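Local atomic coordinates of hydrazine synthase subunit beta (Candidatus Kuenenia stuttgartiensis, PDB entry 5C2V), a protein that belongs to the hydrazine synthase complex, which condenses nitric oxide with ammonium to form hydrazine, and may modulate hydroxylamine transport between the active sites of its partner subunits. Residues W98-K103 / G143-E148; V157-T162 / R193-T198; V8-P13 / N31-S36. All blocks are in the same frame, centred on the assembly; numbering follows the deposited sequence.

Contact 1: residues W98-K103 / G143-E148; sequences WPSGIK and GPRMVE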
loop_
_atom_site.group_PDB
_atom_site.type_symbol
_atom_site.label_atom_id
_atom_site.label_comp_id
_atom_site.label_asym_id
_atom_site.label_seq_id
_atom_site.Cartn_x
_atom_site.Cartn_y
_atom_site.Cartn_z
ATOM N N TRP B 98 5.279 -61.233 -13.069
ATOM C CA TRP B 98 6.137 -60.059 -13.186
ATOM C C TRP B 98 6.695 -59.591 -11.854
ATOM O O TRP B 98 6.215 -58.595 -11.306
ATOM C CB TRP B 98 5.389 -58.905 -13.845
ATOM C CG TRP B 98 6.317 -57.876 -14.381
ATOM C CD1 TRP B 98 7.250 -57.153 -13.688
ATOM C CD2 TRP B 98 6.452 -57.497 -15.751
ATOM N NE1 TRP B 98 7.931 -56.324 -14.544
ATOM C CE2 TRP B 98 7.461 -56.520 -15.814
ATOM C CE3 TRP B 98 5.805 -57.881 -16.928
ATOM C CZ2 TRP B 98 7.835 -55.926 -17.010
ATOM C CZ3 TRP B 98 6.181 -57.287 -18.114
ATOM C CH2 TRP B 98 7.183 -56.318 -18.145
ATOM N N PRO B 99 7.662 -60.328 -11.287
ATOM C CA PRO B 99 8.211 -59.638 -10.121
ATOM C C PRO B 99 8.882 -58.332 -10.545
ATOM O O PRO B 99 9.773 -58.349 -11.394
ATOM C CB PRO B 99 9.229 -60.640 -9.576
ATOM C CG PRO B 99 9.605 -61.489 -10.756
ATOM C CD PRO B 99 8.366 -61.583 -11.600
ATOM N N SER B 100 8.460 -57.217 -9.956
ATOM C CA SER B 100 9.084 -55.930 -10.246
ATOM C C SER B 100 10.074 -55.474 -9.182
ATOM O O SER B 100 10.741 -54.451 -9.345
ATOM C CB SER B 100 8.008 -54.862 -10.444
ATOM O OG SER B 100 7.155 -54.789 -9.318
ATOM N N GLY B 101 10.175 -56.230 -8.096
ATOM C CA GLY B 101 11.047 -55.842 -7.004
ATOM C C GLY B 101 11.209 -56.907 -5.942
ATOM O O GLY B 101 10.335 -57.758 -5.746
ATOM N N ILE B 102 12.332 -56.836 -5.236
ATOM C CA ILE B 102 12.685 -57.832 -4.239
ATOM C C ILE B 102 13.542 -57.206 -3.140
ATOM O O ILE B 102 14.353 -56.321 -3.415
ATOM C CB ILE B 102 13.425 -59.017 -4.896
ATOM C CG1 ILE B 102 13.650 -60.156 -3.901
ATOM C CG2 ILE B 102 14.732 -58.556 -5.541
ATOM C CD1 ILE B 102 14.073 -61.446 -4.562
ATOM N N LYS B 103 13.356 -57.648 -1.898
ATOM C CA LYS B 103 14.186 -57.153 -0.796
ATOM C C LYS B 103 14.452 -58.203 0.277
ATOM O O LYS B 103 13.581 -59.000 0.609
ATOM C CB LYS B 103 13.551 -55.915 -0.160
ATOM C CG LYS B 103 13.884 -54.631 -0.896
ATOM C CD LYS B 103 12.795 -53.600 -0.763
ATOM C CE LYS B 103 13.202 -52.304 -1.447
ATOM N NZ LYS B 103 14.675 -52.186 -1.587
ATOM N N GLY B 143 -1.451 -55.324 -8.450
ATOM C CA GLY B 143 -0.235 -54.688 -8.922
ATOM C C GLY B 143 0.721 -54.069 -7.917
ATOM O O GLY B 143 1.036 -52.884 -8.031
ATOM N N PRO B 144 1.174 -54.843 -6.913
ATOM C CA PRO B 144 2.247 -54.248 -6.109
ATOM C C PRO B 144 3.487 -54.001 -6.965
ATOM O O PRO B 144 3.969 -54.930 -7.610
ATOM C CB PRO B 144 2.526 -55.311 -5.037
ATOM C CG PRO B 144 1.340 -56.230 -5.065
ATOM C CD PRO B 144 0.824 -56.201 -6.464
ATOM N N ARG B 145 3.996 -52.774 -6.965
ATOM C CA ARG B 145 5.183 -52.450 -7.755
ATOM C C ARG B 145 6.488 -52.817 -7.054
ATOM O O ARG B 145 7.401 -53.377 -7.659
ATOM C CB ARG B 145 5.188 -50.961 -8.109
ATOM C CG ARG B 145 6.356 -50.525 -8.979
ATOM C CD ARG B 145 6.464 -51.370 -10.240
ATOM N NE ARG B 145 7.520 -50.890 -11.126
ATOM C CZ ARG B 145 7.303 -50.193 -12.238
ATOM N NH1 ARG B 145 6.064 -49.903 -12.609
ATOM N NH2 ARG B 145 8.325 -49.793 -12.983
ATOM N N MET B 146 6.557 -52.496 -5.768
ATOM C CA MET B 146 7.782 -52.626 -4.992
ATOM C C MET B 146 7.422 -52.804 -3.522
ATOM O O MET B 146 6.353 -52.370 -3.092
ATOM C CB MET B 146 8.670 -51.391 -5.198
ATOM C CG MET B 146 9.897 -51.290 -4.301
ATOM S SD MET B 146 11.105 -52.599 -4.566
ATOM C CE MET B 146 12.106 -51.871 -5.860
ATOM N N VAL B 147 8.294 -53.443 -2.750
ATOM C CA VAL B 147 8.101 -53.478 -1.309
ATOM C C VAL B 147 9.226 -52.716 -0.624
ATOM O O VAL B 147 10.144 -52.245 -1.285
ATOM C CB VAL B 147 8.066 -54.920 -0.781
ATOM C CG1 VAL B 147 6.828 -55.641 -1.290
ATOM C CG2 VAL B 147 9.331 -55.662 -1.186
ATOM N N GLU B 148 9.136 -52.572 0.694
ATOM C CA GLU B 148 10.249 -52.068 1.493
ATOM C C GLU B 148 10.147 -52.609 2.917
ATOM O O GLU B 148 9.049 -52.714 3.462
ATOM C CB GLU B 148 10.269 -50.535 1.487
ATOM C CG GLU B 148 11.279 -49.889 2.431
ATOM C CD GLU B 148 12.695 -49.868 1.882
ATOM O OE1 GLU B 148 13.375 -48.831 2.035
ATOM O OE2 GLU B 148 13.142 -50.887 1.318
HETATM O O HOH W 1 9.624 -51.841 -9.719
#
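In this beta-propeller the first strands of two successive blades run side by side, and strands 99-103 and 144-148 meet where Gly101 faces Met146. Their directions differ by only 4°, yet no direct hydrogen bond joins them: each strand pairs within its own blade, so side chains and a water bridge the seam. Met146 has CG anti to its backbone N (chi1 172°), and the bend at chi2 brings SD 4.1 Å from Gly101 CA. Glycine suits this place because, having no side chain, it lets the thioether lie against the backbone. Met146 SD also touches the aliphatic part of Lys103, 3.8 Å from its CE. At the other end, the water donates to Ser100 O at 2.9 Å and accepts from Arg145 NE at 2.7 Å, lying in plane at the edge of the guanidinium. Farther out, that guanidinium forms a salt bridge with Glu69 of the gamma subunit. Glu148 uses its two oxygens differently: OE1 accepts from the backbone N of Tyr197 in the next blade, while OE2 turns back to the neighbouring strand. There Lys103 NZ forms a long salt bridge to Glu148 OE2, at 3.5 Å.

Contact 2: residues V157-T162 / R193-T198; sequences VAILDT and RDVVYT
Val157 and Ile159 pack onto Val195 and Tyr197 where the second strand of one propeller blade faces the first strand of the next. The two short strands run nearly antiparallel, at 158°, but their axes come no closer than 7.2 Å, so side chains rather than backbone bonds join them. The tight part is apolar. Ile159 and Val195 run alongside one another, pointing opposite ways, with Ile159 CG2 lying 3.6 Å from Val195 CB. Ile159 CG1 sits between the backbone N and the carbonyl carbon (chi1 44°), and from it CD1 extends over the backbone of Asp194, 3.4 Å from its N. Val157 spreads its two methyls: CG2 touches Val195 CG2 at 3.7 Å and also Tyr197 CE2 at 3.5 Å, while CG1 meets Tyr197 CE2, CZ and OH. Beta-branched residues suit such a seam, since they are at home in strands and present two short branches close to the backbone.

The opposite end is looser and polar, with partly exposed Asp161 beyond the end of its strand. Arg193 NH2 donates to Asp161 OD2 at 2.9 Å, the oxygen lying in plane at the edge of the guanidinium, although the position of NH2 is less certain. The carboxylate plane is turned 58° from the guanidinium. Both charges have further partners: Asp161 OD1 pairs with Arg168, and Arg193 NH1 with Glu69 of the gamma subunit.

No helix takes part. Strand 155-160 lies between strands 144-149 and 168-174 of its own blade, and Ile159 touches both. On the other side, strand 190-197 pairs with strand 203-211, whose Val206 also packs on Ile159 and whose Ile204 meets Tyr197.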
loop_
_atom_site.group_PDB
_atom_site.type_symbol
_atom_site.label_atom_id
_atom_site.label_comp_id
_atom_site.label_asym_id
_atom_site.label_seq_id
_atom_site.Cartn_x
_atom_site.Cartn_y
_atom_site.Cartn_z
ATOM N N VAL B 157 6.119 -52.594 3.893
ATOM C CA VAL B 157 5.211 -51.743 3.130
ATOM C C VAL B 157 5.234 -52.119 1.655
ATOM O O VAL B 157 6.280 -52.470 1.111
ATOM C CB VAL B 157 5.552 -50.245 3.285
ATOM C CG1 VAL B 157 5.290 -49.786 4.708
ATOM C CG2 VAL B 157 6.991 -49.973 2.882
ATOM N N ALA B 158 4.074 -52.060 1.012
ATOM C CA ALA B 158 3.990 -52.365 -0.412
ATOM C C ALA B 158 3.164 -51.326 -1.155
ATOM O O ALA B 158 1.994 -51.113 -0.841
ATOM C CB ALA B 158 3.404 -53.751 -0.623
ATOM N N ILE B 159 3.776 -50.676 -2.139
ATOM C CA ILE B 159 3.034 -49.763 -2.992
ATOM C C ILE B 159 2.201 -50.555 -3.985
ATOM O O ILE B 159 2.722 -51.380 -4.740
ATOM C CB ILE B 159 3.954 -48.793 -3.758
ATOM C CG1 ILE B 159 5.163 -49.533 -4.330
ATOM C CG2 ILE B 159 4.401 -47.661 -2.850
ATOM C CD1 ILE B 159 6.005 -48.693 -5.256
ATOM N N LEU B 160 0.899 -50.301 -3.984
ATOM C CA LEU B 160 0.022 -50.948 -4.938
ATOM C C LEU B 160 -0.257 -49.978 -6.066
ATOM O O LEU B 160 -0.950 -48.978 -5.884
ATOM C CB LEU B 160 -1.285 -51.391 -4.281
ATOM C CG LEU B 160 -1.184 -52.120 -2.943
ATOM C CD1 LEU B 160 -2.571 -52.479 -2.439
ATOM C CD2 LEU B 160 -0.315 -53.360 -3.069
ATOM N N ASP B 161 0.280 -50.285 -7.240
ATOM C CA ASP B 161 0.014 -49.467 -8.405
ATOM C C ASP B 161 -1.055 -50.217 -9.173
ATOM O O ASP B 161 -0.796 -51.258 -9.777
ATOM C CB ASP B 161 1.285 -49.259 -9.233
ATOM C CG ASP B 161 1.103 -48.244 -10.342
ATOM O OD1 ASP B 161 0.209 -47.380 -10.220
ATOM O OD2 ASP B 161 1.863 -48.302 -11.330
ATOM N N THR B 162 -2.264 -49.674 -9.143
ATOM C CA THR B 162 -3.435 -50.414 -9.573
ATOM C C THR B 162 -4.028 -49.792 -10.819
ATOM O O THR B 162 -4.495 -48.653 -10.795
ATOM C CB THR B 162 -4.499 -50.468 -8.461
ATOM O OG1 THR B 162 -3.995 -51.225 -7.355
ATOM C CG2 THR B 162 -5.772 -51.125 -8.972
ATOM N N ARG B 193 6.069 -45.616 -8.556
ATOM C CA ARG B 193 7.264 -46.351 -8.957
ATOM C C ARG B 193 8.214 -46.843 -7.858
ATOM O O ARG B 193 9.075 -47.683 -8.127
ATOM C CB ARG B 193 8.057 -45.484 -9.935
ATOM C CG ARG B 193 7.327 -45.199 -11.237
ATOM C CD ARG B 193 7.167 -46.473 -12.051
ATOM N NE ARG B 193 5.770 -46.874 -12.143
ATOM C CZ ARG B 193 5.018 -46.713 -13.223
ATOM N NH1 ARG B 193 5.531 -46.168 -14.320
ATOM N NH2 ARG B 193 3.751 -47.095 -13.200
ATOM N N ASP B 194 8.072 -46.340 -6.635
ATOM C CA ASP B 194 8.991 -46.736 -5.565
ATOM C C ASP B 194 8.451 -46.427 -4.168
ATOM O O ASP B 194 7.552 -45.601 -4.011
ATOM C CB ASP B 194 10.352 -46.061 -5.759
ATOM C CG ASP B 194 11.502 -46.902 -5.233
ATOM O OD1 ASP B 194 11.249 -47.830 -4.437
ATOM O OD2 ASP B 194 12.660 -46.636 -5.621
ATOM N N VAL B 195 9.009 -47.087 -3.158
ATOM C CA VAL B 195 8.766 -46.709 -1.768
ATOM C C VAL B 195 10.033 -46.887 -0.924
ATOM O O VAL B 195 10.694 -47.922 -1.003
ATOM C CB VAL B 195 7.608 -47.527 -1.153
ATOM C CG1 VAL B 195 7.753 -49.009 -1.483
ATOM C CG2 VAL B 195 7.518 -47.297 0.351
ATOM N N VAL B 196 10.377 -45.880 -0.124
ATOM C CA VAL B 196 11.533 -46.005 0.768
ATOM C C VAL B 196 11.194 -45.647 2.212
ATOM O O VAL B 196 10.239 -44.922 2.474
ATOM C CB VAL B 196 12.714 -45.122 0.309
ATOM C CG1 VAL B 196 13.248 -45.594 -1.034
ATOM C CG2 VAL B 196 12.304 -43.660 0.253
ATOM N N TYR B 197 11.993 -46.165 3.140
ATOM C CA TYR B 197 11.825 -45.893 4.565
ATOM C C TYR B 197 12.896 -44.935 5.072
ATOM O O TYR B 197 14.031 -44.951 4.596
ATOM C CB TYR B 197 11.880 -47.191 5.377
ATOM C CG TYR B 197 10.551 -47.665 5.923
ATOM C CD1 TYR B 197 9.983 -47.069 7.042
ATOM C CD2 TYR B 197 9.878 -48.729 5.338
ATOM C CE1 TYR B 197 8.774 -47.509 7.549
ATOM C CE2 TYR B 197 8.671 -49.175 5.839
ATOM C CZ TYR B 197 8.122 -48.561 6.943
ATOM O OH TYR B 197 6.919 -49.004 7.443
ATOM N N THR B 198 12.531 -44.100 6.039
ATOM C CA THR B 198 13.506 -43.261 6.721
ATOM C C THR B 198 14.263 -44.107 7.741
ATOM O O THR B 198 13.701 -45.049 8.299
ATOM C CB THR B 198 12.837 -42.059 7.420
ATOM O OG1 THR B 198 11.815 -42.526 8.310
ATOM C CG2 THR B 198 12.221 -41.123 6.393
#

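Contact 3: residues V8-P13 / N31-S36; sequences VKTDLP and NQSGHS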
loop_
_atom_site.group_PDB
_atom_site.type_symbol
_atom_site.label_atom_id
_atom_site.label_comp_id
_atom_site.label_asym_id
_atom_site.label_seq_id
_atom_site.Cartn_x
_atom_site.Cartn_y
_atom_site.Cartn_z
ATOM N N VAL B 8 11.762 -57.852 -31.321
ATOM C CA VAL B 8 12.902 -57.185 -31.947
ATOM C C VAL B 8 14.156 -57.294 -31.081
ATOM O O VAL B 8 14.119 -57.023 -29.881
ATOM C CB VAL B 8 12.608 -55.698 -32.219
ATOM C CG1 VAL B 8 13.742 -55.071 -33.016
ATOM C CG2 VAL B 8 11.288 -55.544 -32.958
ATOM N N LYS B 9 15.265 -57.689 -31.700
ATOM C CA LYS B 9 16.526 -57.888 -30.989
ATOM C C LYS B 9 17.388 -56.629 -30.894
ATOM O O LYS B 9 17.436 -55.819 -31.821
ATOM C CB LYS B 9 17.331 -59.006 -31.653
ATOM C CG LYS B 9 18.260 -59.730 -30.696
ATOM C CD LYS B 9 18.912 -60.929 -31.352
ATOM C CE LYS B 9 18.138 -62.196 -31.040
ATOM N NZ LYS B 9 18.836 -63.405 -31.535
ATOM N N THR B 10 18.065 -56.475 -29.759
ATOM C CA THR B 10 19.019 -55.388 -29.560
ATOM C C THR B 10 20.288 -55.895 -28.878
ATOM O O THR B 10 20.248 -56.854 -28.107
ATOM C CB THR B 10 18.412 -54.246 -28.722
ATOM O OG1 THR B 10 19.402 -53.231 -28.505
ATOM C CG2 THR B 10 17.923 -54.767 -27.378
ATOM N N ASP B 11 21.416 -55.252 -29.171
ATOM C CA ASP B 11 22.689 -55.622 -28.561
ATOM C C ASP B 11 22.929 -54.852 -27.266
ATOM O O ASP B 11 23.888 -55.119 -26.542
ATOM C CB ASP B 11 23.846 -55.374 -29.533
ATOM C CG ASP B 11 23.693 -56.140 -30.832
ATOM O OD1 ASP B 11 23.062 -57.217 -30.821
ATOM O OD2 ASP B 11 24.209 -55.663 -31.866
ATOM N N LEU B 12 22.049 -53.897 -26.980
ATOM C CA LEU B 12 22.223 -52.999 -25.842
ATOM C C LEU B 12 21.597 -53.553 -24.564
ATOM O O LEU B 12 20.479 -54.067 -24.588
ATOM C CB LEU B 12 21.627 -51.629 -26.166
ATOM C CG LEU B 12 22.139 -51.000 -27.464
ATOM C CD1 LEU B 12 21.433 -49.686 -27.742
ATOM C CD2 LEU B 12 23.645 -50.802 -27.403
ATOM N N PRO B 13 22.326 -53.449 -23.440
ATOM C CA PRO B 13 21.889 -53.971 -22.137
ATOM C C PRO B 13 20.648 -53.277 -21.572
ATOM O O PRO B 13 19.779 -53.960 -21.030
ATOM C CB PRO B 13 23.104 -53.722 -21.237
ATOM C CG PRO B 13 23.833 -52.602 -21.886
ATOM C CD PRO B 13 23.648 -52.805 -23.358
ATOM N N ASN B 31 20.123 -55.586 -16.312
ATOM C CA ASN B 31 19.962 -55.179 -17.699
ATOM C C ASN B 31 18.698 -55.791 -18.282
ATOM O O ASN B 31 18.616 -57.004 -18.474
ATOM C CB ASN B 31 21.184 -55.583 -18.526
ATOM C CG ASN B 31 22.475 -55.001 -17.980
ATOM O OD1 ASN B 31 22.501 -53.876 -17.480
ATOM N ND2 ASN B 31 23.555 -55.768 -18.072
ATOM N N GLN B 32 17.716 -54.944 -18.569
ATOM C CA GLN B 32 16.412 -55.415 -19.014
ATOM C C GLN B 32 16.485 -56.012 -20.413
ATOM O O GLN B 32 15.892 -57.057 -20.684
ATOM C CB GLN B 32 15.392 -54.275 -18.985
ATOM C CG GLN B 32 13.962 -54.728 -19.215
ATOM C CD GLN B 32 13.016 -53.576 -19.478
ATOM O OE1 GLN B 32 13.349 -52.634 -20.199
ATOM N NE2 GLN B 32 11.826 -53.642 -18.891
ATOM N N SER B 33 17.218 -55.345 -21.296
ATOM C CA SER B 33 17.337 -55.790 -22.678
ATOM C C SER B 33 18.515 -56.742 -22.862
ATOM O O SER B 33 18.693 -57.318 -23.932
ATOM C CB SER B 33 17.482 -54.587 -23.611
ATOM O OG SER B 33 16.394 -53.692 -23.462
ATOM N N GLY B 34 19.317 -56.903 -21.814
ATOM C CA GLY B 34 20.478 -57.772 -21.876
ATOM C C GLY B 34 20.246 -59.130 -21.245
ATOM O O GLY B 34 21.048 -60.047 -21.426
ATOM N N HIS B 35 19.143 -59.254 -20.508
ATOM C CA HIS B 35 18.786 -60.489 -19.812
ATOM C C HIS B 35 19.919 -60.977 -18.913
ATOM O O HIS B 35 20.161 -62.179 -18.795
ATOM C CB HIS B 35 18.399 -61.577 -20.817
ATOM C CG HIS B 35 17.398 -61.125 -21.835
ATOM N ND1 HIS B 35 16.040 -61.132 -21.597
ATOM C CD2 HIS B 35 17.557 -60.650 -23.091
ATOM C CE1 HIS B 35 15.406 -60.681 -22.663
ATOM N NE2 HIS B 35 16.303 -60.381 -23.587
ATOM N N SER B 36 20.609 -60.031 -18.284
ATOM C CA SER B 36 21.743 -60.340 -17.421
ATOM C C SER B 36 21.951 -59.250 -16.375
ATOM O O SER B 36 21.205 -58.274 -16.324
ATOM C CB SER B 36 23.014 -60.518 -18.253
ATOM O OG SER B 36 23.302 -59.348 -19.000
#
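Thr10 meets Ser33 where the N-terminal loop leading into strand 15-20 passes the hairpin turn between strands 26-31 and 36-41 of the first propeller blade. Thr10 turns its methyl to the hairpin, with CG2 3.8 Å from Ser33 CB. Its hydroxyl stays within the loop: OG1 lies anti to the backbone N (chi1 177°) and accepts from Leu12 N at 3.1 Å, forming an ST turn that bends the chain. Threonine suits both tasks, having one polar and one apolar branch. Leu12 sends its side chain away from the hairpin, toward Asn342 of its own chain and Arg44 of the gamma subunit, leaving its carbonyl beside Ser33. Pro13 has the largest share of the buried surface. Its CB packs 3.6 Å from Asn31 CG, and its O accepts from Ser33 N at 2.9 Å, with an angle of 132° at the hydrogen and the donor tilted 32° from the carbonyl plane. Gly34 follows, its CA only 4.1 Å from Pro13 CA, a closeness suited to a residue without a side chain. Asn31 ND2 is engaged elsewhere, by Thr38 OG1. The bond from Ser33 N to Pro13 O joins backbone to backbone, and the side chains around it pack without charge, which implies a contact that uses no charge pairing.

How the contacts relate
Contacts 1 and 2 belong to the buried interior of the propeller, whereas contact 3 is partly buried, its centre about 21 Å from the centre of the chain. The first two share a blade: strands 144-149 and 155-160 are neighbours in one sheet, facing the preceding blade in contact 1 and the following one in contact 2. Contact 3 instead ties loops at the edge of the first blade and touches neither. Chemistry follows place. Contact 1 mixes a sulfur, a water and charges, contact 2 has an apolar centre with a charged end, and contact 3 relies on a backbone bond. The gamma subunit borders all three.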